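Local coordinates for pirin-like protein YhaK (PDB 2VEC) that is of unknown function but belongs to a redox-sensitive subclass of bicupins in the pirin family, and lacks quercetin 2,3-dioxygenase activity, at residues Q154-N159 against Q164-P169. Numbering follows the deposited sequence.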
loop_
_atom_site.group_PDB
_atom_site.type_symbol
_atom_site.label_atom_id
_atom_site.label_comp_id
_atom_site.label_asym_id
_atom_site.label_seq_id
_atom_site.Cartn_x
_atom_site.Cartn_y
_atom_site.Cartn_z
ATOM N N GLN A 154 4.369 -13.035 -4.400
ATOM C CA GLN A 154 4.027 -13.432 -3.036
ATOM C C GLN A 154 2.646 -12.889 -2.726
ATOM O O GLN A 154 2.266 -11.794 -3.217
ATOM C CB GLN A 154 4.997 -12.822 -2.049
ATOM C CG GLN A 154 6.451 -13.225 -2.287
ATOM C CD GLN A 154 7.374 -12.352 -1.473
ATOM O OE1 GLN A 154 7.564 -12.579 -0.277
ATOM N NE2 GLN A 154 7.928 -11.332 -2.104
ATOM N N LYS A 155 1.912 -13.606 -1.883
ATOM C CA LYS A 155 0.640 -13.090 -1.383
ATOM C C LYS A 155 0.593 -13.211 0.129
ATOM O O LYS A 155 1.238 -14.093 0.686
ATOM C CB LYS A 155 -0.499 -13.938 -1.946
ATOM C CG LYS A 155 -0.865 -13.657 -3.383
ATOM C CD LYS A 155 -2.319 -14.113 -3.658
ATOM C CE LYS A 155 -2.544 -15.616 -3.533
ATOM N NZ LYS A 155 -4.025 -15.879 -3.823
ATOM N N LEU A 156 -0.226 -12.372 0.771
ATOM C CA LEU A 156 -0.420 -12.372 2.218
ATOM C C LEU A 156 -1.895 -12.145 2.533
ATOM O O LEU A 156 -2.561 -11.276 1.950
ATOM C CB LEU A 156 0.440 -11.264 2.892
ATOM C CG LEU A 156 0.239 -10.957 4.402
ATOM C CD1 LEU A 156 1.550 -10.574 5.043
ATOM C CD2 LEU A 156 -0.787 -9.807 4.613
ATOM N N ALA A 157 -2.435 -12.936 3.446
ATOM C CA ALA A 157 -3.793 -12.735 3.880
ATOM C C ALA A 157 -3.843 -11.704 5.021
ATOM O O ALA A 157 -3.281 -11.936 6.090
ATOM C CB ALA A 157 -4.434 -14.086 4.337
ATOM N N LEU A 158 -4.545 -10.601 4.809
ATOM C CA LEU A 158 -4.624 -9.544 5.841
ATOM C C LEU A 158 -5.398 -10.038 7.042
ATOM O O LEU A 158 -6.526 -10.551 6.905
ATOM C CB LEU A 158 -5.287 -8.271 5.293
ATOM C CG LEU A 158 -4.574 -7.656 4.106
ATOM C CD1 LEU A 158 -5.453 -6.506 3.562
ATOM C CD2 LEU A 158 -3.226 -7.100 4.540
ATOM N N ASN A 159 -4.780 -9.951 8.212
ATOM C CA ASN A 159 -5.459 -10.432 9.413
ATOM C C ASN A 159 -6.480 -9.445 9.973
ATOM O O ASN A 159 -7.334 -9.867 10.752
ATOM C CB ASN A 159 -4.515 -10.988 10.498
ATOM C CG ASN A 159 -3.648 -9.920 11.181
ATOM O OD1 ASN A 159 -4.064 -8.790 11.397
ATOM N ND2 ASN A 159 -2.441 -10.323 11.581
ATOM N N GLN A 164 -0.825 -4.740 11.474
ATOM C CA GLN A 164 -0.089 -5.910 10.985
ATOM C C GLN A 164 1.066 -5.422 10.137
ATOM O O GLN A 164 0.903 -4.513 9.348
ATOM C CB GLN A 164 -1.006 -6.828 10.163
ATOM C CG GLN A 164 -0.306 -8.094 9.661
ATOM C CD GLN A 164 -1.206 -8.990 8.811
ATOM O OE1 GLN A 164 -2.268 -8.587 8.356
ATOM N NE2 GLN A 164 -0.747 -10.218 8.575
ATOM N N LEU A 165 2.239 -6.020 10.310
ATOM C CA LEU A 165 3.347 -5.771 9.396
ATOM C C LEU A 165 3.094 -6.659 8.181
ATOM O O LEU A 165 3.061 -7.896 8.302
ATOM C CB LEU A 165 4.664 -6.138 10.105
ATOM C CG LEU A 165 5.914 -6.091 9.236
ATOM C CD1 LEU A 165 6.259 -4.606 8.885
ATOM C CD2 LEU A 165 7.047 -6.764 9.951
ATOM N N ILE A 166 2.841 -6.055 7.018
ATOM C CA ILE A 166 2.438 -6.851 5.868
ATOM C C ILE A 166 3.562 -6.952 4.842
ATOM O O ILE A 166 3.483 -7.756 3.903
ATOM C CB ILE A 166 1.099 -6.362 5.249
ATOM C CG1 ILE A 166 1.236 -4.938 4.638
ATOM C CG2 ILE A 166 -0.051 -6.467 6.292
ATOM C CD1 ILE A 166 0.062 -4.544 3.665
ATOM N N ALA A 167 4.613 -6.140 4.996
ATOM C CA ALA A 167 5.793 -6.306 4.131
ATOM C C ALA A 167 7.029 -5.759 4.824
ATOM O O ALA A 167 6.936 -4.742 5.526
ATOM C CB ALA A 167 5.561 -5.600 2.777
ATOM N N SER A 168 8.179 -6.408 4.616
ATOM C CA SER A 168 9.404 -5.982 5.240
ATOM C C SER A 168 10.592 -6.547 4.451
ATOM O O SER A 168 10.407 -7.397 3.551
ATOM C CB SER A 168 9.445 -6.525 6.664
ATOM O OG SER A 168 9.350 -7.960 6.650
ATOM N N PRO A 169 11.807 -6.060 4.757
ATOM C CA PRO A 169 13.010 -6.461 4.038
ATOM C C PRO A 169 13.288 -7.964 4.126
ATOM O O PRO A 169 13.814 -8.540 3.161
ATOM C CB PRO A 169 14.125 -5.640 4.715
ATOM C CG PRO A 169 13.429 -4.447 5.242
ATOM C CD PRO A 169 12.082 -4.989 5.729
HETATM O O HOH W 1 -1.178 -12.873 7.804
#
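Gln164 lays its carboxamide over that of Asn159, the two flat groups stacked with their planes only 7° apart and Asn159 ND2 3.3 Å from Gln164 CD. With CG anti to the backbone N (chi1 -178°) and the chain extended beyond it, the glutamine is long enough to span the gap between the segments. Its OE1 accepts a nearly straight hydrogen bond from Asn159 N (2.9 Å, 171° at the hydrogen), the donor tilted out of the carbonyl plane. At the other end of the same amide, NE2 donates to a water 2.8 Å away, which in turn donates to Ala157 O. An amide suits this place because it offers both an acceptor and a donor, and gripping both fixes its rotation. Asn159 OD1 accepts a hydrogen bond from Gly161 N, within the connection between the segments.

Strands 153-157 and 163-168 run antiparallel but belong to different sheets, one from each cupin domain of the bicupin, and no backbone-to-backbone bond pairs them. Ile166, which with Ala167 forms a classic beta bulge facing Leu184, meets both leucines with its beta-branch methyl: CG2 lies 3.8 Å from Leu156 CD2 and 3.7 Å from Leu158 CD2. Leu156 crosses the isoleucine at about a right angle, and its other methyl, CD1, rests 3.6 Å from Ile166 O. Leu176 of the C-terminal cupin also packs against Leu156.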